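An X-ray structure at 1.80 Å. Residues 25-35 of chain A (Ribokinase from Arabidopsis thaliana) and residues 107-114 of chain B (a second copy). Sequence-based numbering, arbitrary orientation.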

# COMPACT_ATOMS: atom_id res chain seq x y z
N GLU A 25 -2.95 -16.81 -11.47
CA GLU A 25 -1.51 -16.61 -11.80
C GLU A 25 -1.34 -15.98 -13.18
O GLU A 25 -1.15 -16.74 -14.13
CB GLU A 25 -0.75 -17.93 -11.69
N GLY A 26 -1.34 -14.65 -13.27
CA GLY A 26 -1.20 -13.91 -14.53
C GLY A 26 -2.36 -12.96 -14.70
O GLY A 26 -2.17 -11.91 -15.31
N GLU A 27 -3.52 -13.34 -14.18
CA GLU A 27 -4.75 -12.51 -14.27
C GLU A 27 -4.52 -11.16 -13.58
O GLU A 27 -4.03 -11.13 -12.44
CB GLU A 27 -5.94 -13.26 -13.66
CG GLU A 27 -7.28 -12.83 -14.21
CD GLU A 27 -8.54 -13.46 -13.63
OE1 GLU A 27 -8.53 -13.90 -12.47
OE2 GLU A 27 -9.55 -13.48 -14.34
N THR A 28 -4.74 -10.08 -14.33
CA THR A 28 -4.76 -8.71 -13.78
C THR A 28 -6.25 -8.43 -13.64
O THR A 28 -6.96 -8.69 -14.60
CB THR A 28 -4.11 -7.70 -14.73
OG1 THR A 28 -2.70 -7.84 -14.76
CG2 THR A 28 -4.42 -6.27 -14.36
N ILE A 29 -6.73 -8.15 -12.44
CA ILE A 29 -8.12 -7.77 -12.22
C ILE A 29 -8.20 -6.32 -11.79
O ILE A 29 -7.18 -5.64 -11.60
CB ILE A 29 -8.81 -8.66 -11.17
CG1 ILE A 29 -8.09 -8.55 -9.82
CG2 ILE A 29 -8.89 -10.11 -11.64
CD1 ILE A 29 -8.84 -9.21 -8.69
N SER A 30 -9.43 -5.84 -11.64
CA SER A 30 -9.69 -4.48 -11.17
C SER A 30 -10.58 -4.55 -9.94
O SER A 30 -11.65 -5.16 -9.97
CB SER A 30 -10.35 -3.63 -12.27
OG SER A 30 -9.44 -3.36 -13.33
N ALA A 31 -10.12 -3.94 -8.86
CA ALA A 31 -10.93 -3.87 -7.66
C ALA A 31 -12.04 -2.86 -7.86
O ALA A 31 -11.90 -1.92 -8.65
CB ALA A 31 -10.08 -3.49 -6.46
N LYS A 32 -13.15 -3.05 -7.15
CA LYS A 32 -14.22 -2.07 -7.14
C LYS A 32 -13.68 -0.80 -6.52
O LYS A 32 -13.82 0.29 -7.07
CB LYS A 32 -15.44 -2.59 -6.37
N THR A 33 -13.02 -0.97 -5.39
CA THR A 33 -12.39 0.16 -4.72
C THR A 33 -11.25 -0.34 -3.84
O THR A 33 -10.98 -1.55 -3.77
CB THR A 33 -13.41 0.96 -3.90
OG1 THR A 33 -12.85 2.23 -3.53
CG2 THR A 33 -13.83 0.19 -2.66
N GLY A 34 -10.56 0.59 -3.20
CA GLY A 34 -9.45 0.24 -2.34
C GLY A 34 -9.13 1.38 -1.40
O GLY A 34 -9.33 2.54 -1.74
N GLN A 35 -8.66 1.05 -0.21
CA GLN A 35 -8.15 2.08 0.67
C GLN A 35 -7.05 1.51 1.55
O GLN A 35 -7.05 0.31 1.87
CB GLN A 35 -9.27 2.70 1.52
CG GLN A 35 -10.21 1.70 2.14
CD GLN A 35 -11.35 2.37 2.91
OE1 GLN A 35 -11.17 3.44 3.49
NE2 GLN A 35 -12.52 1.73 2.91
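Chain B, residues 107-114: QNSIIIVG

What holds the two chains together most firmly? The answer is a ladder of main-chain hydrogen bonds, in which alternate residues of each chain do the work. The shortest runs from I29(A) N to I110(B) O, at 2.9 Å, with an N-H...O angle of 158°. I29(A) then turns its carbonyl to the same neighbour strand: I112(B) N donates to I29(A) O at 3.1 Å. One step further on, A31(A) N donates to I112(B) O, again at 3.1 Å. At the other end of the ladder the bond from I110(B) N to E27(A) O is weak, at 3.3 Å, although it is nearly straight at 167°. I29(A), I110(B) and I112(B) thus each use both their N and their O across the interface, the alternation typical of parallel strands.

How does chain B run relative to chain A? Residues 108-113 of chain B form an extended strand, with phi between -129° and -102° and psi between 118° and 136°, and it lies beside the short strand 28-30 of chain A in the same N-to-C direction. The axes approach to 4.7 Å and cross at -21°, so the pairing is parallel with a modest twist. The register sets T28(A) against I110(B), I29(A) against I111(B) and S30(A) against I112(B), with CA-CA distances of 4.6, 5.1 and 4.9 Å. Close CA-H...O contacts accompany the hydrogen bonds: T28(A) CA lies 3.3 Å from I110(B) O, and S30(A) CA lies 3.5 Å from I112(B) O. Before the strand, G26(A) CA comes within 3.1 Å of N108(B) O; the phi of 125° at G26(A) is one that glycine accommodates, since a CB there would be jammed against the preceding carbonyl.

Which side chains meet on the two faces of this sheet? T28(A), S30(A), I110(B) and I112(B) share one face, where T28(A) OG1 sits 3.8 Å from I110(B) CB and T28(A) CG2 reaches to 4.4 Å from I112(B) CD1. I29(A) and I111(B) occupy the other face. There the end of the I29(A) side chain, with chi1 in p and chi2 in t, comes nearer to chain B, and its CG1 packs 3.8 Å from I111(B) CG1.

How does the packing continue beyond the paired residues? A31(A) points its CB toward chain B and rests between two side chains, with its CB 3.9 Å from I111(B) CG2 and 4.1 Å from V113(B) CG2. V113(B) also lies close to G34(A), its CG1 being 3.7 Å from G34(A) N. A CB on G34(A) would point toward chain B and fall about 2.7 Å from V113(B) CG2, a clash, so the bare glycine leaves room for the valine. The fit has a cost: G34(A) N is buried here without a polar partner. Together the two stretches bury 597 Å².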

# COMPACT_ATOMS: atom_id res chain seq x y z
N GLN B 107 5.33 -16.07 -12.23
CA GLN B 107 4.10 -15.41 -12.62
C GLN B 107 3.78 -14.25 -11.69
O GLN B 107 4.15 -14.24 -10.51
CB GLN B 107 2.93 -16.40 -12.64
N ASN B 108 3.10 -13.24 -12.24
CA ASN B 108 2.59 -12.13 -11.44
C ASN B 108 1.08 -12.04 -11.48
O ASN B 108 0.47 -12.12 -12.55
CB ASN B 108 3.15 -10.79 -11.91
CG ASN B 108 4.65 -10.77 -11.99
OD1 ASN B 108 5.31 -11.52 -11.28
ND2 ASN B 108 5.19 -9.93 -12.87
N SER B 109 0.48 -11.81 -10.32
CA SER B 109 -0.93 -11.58 -10.25
C SER B 109 -1.14 -10.15 -9.74
O SER B 109 -0.51 -9.73 -8.77
CB SER B 109 -1.61 -12.61 -9.35
OG SER B 109 -2.96 -12.29 -9.17
N ILE B 110 -2.02 -9.40 -10.41
CA ILE B 110 -2.16 -7.98 -10.10
C ILE B 110 -3.60 -7.55 -9.86
O ILE B 110 -4.50 -7.93 -10.60
CB ILE B 110 -1.55 -7.12 -11.24
CG1 ILE B 110 -0.05 -7.38 -11.33
CG2 ILE B 110 -1.83 -5.63 -11.01
CD1 ILE B 110 0.70 -6.43 -12.23
N ILE B 111 -3.81 -6.79 -8.78
CA ILE B 111 -5.07 -6.10 -8.51
C ILE B 111 -4.86 -4.60 -8.65
O ILE B 111 -4.01 -4.02 -7.96
CB ILE B 111 -5.62 -6.41 -7.11
CG1 ILE B 111 -5.73 -7.92 -6.89
CG2 ILE B 111 -6.97 -5.74 -6.90
CD1 ILE B 111 -6.43 -8.29 -5.59
N ILE B 112 -5.61 -3.97 -9.55
CA ILE B 112 -5.44 -2.53 -9.78
C ILE B 112 -6.62 -1.74 -9.24
O ILE B 112 -7.78 -2.04 -9.53
CB ILE B 112 -5.21 -2.23 -11.29
CG1 ILE B 112 -3.74 -2.48 -11.63
CG2 ILE B 112 -5.59 -0.79 -11.62
CD1 ILE B 112 -3.36 -2.19 -13.04
N VAL B 113 -6.31 -0.74 -8.42
CA VAL B 113 -7.31 0.17 -7.89
C VAL B 113 -7.23 1.46 -8.69
O VAL B 113 -6.19 2.13 -8.68
CB VAL B 113 -7.12 0.47 -6.38
CG1 VAL B 113 -8.17 1.45 -5.89
CG2 VAL B 113 -7.15 -0.82 -5.57
N GLY B 114 -8.32 1.80 -9.37
CA GLY B 114 -8.33 2.98 -10.22
C GLY B 114 -8.17 4.25 -9.44
O GLY B 114 -7.37 5.13 -9.79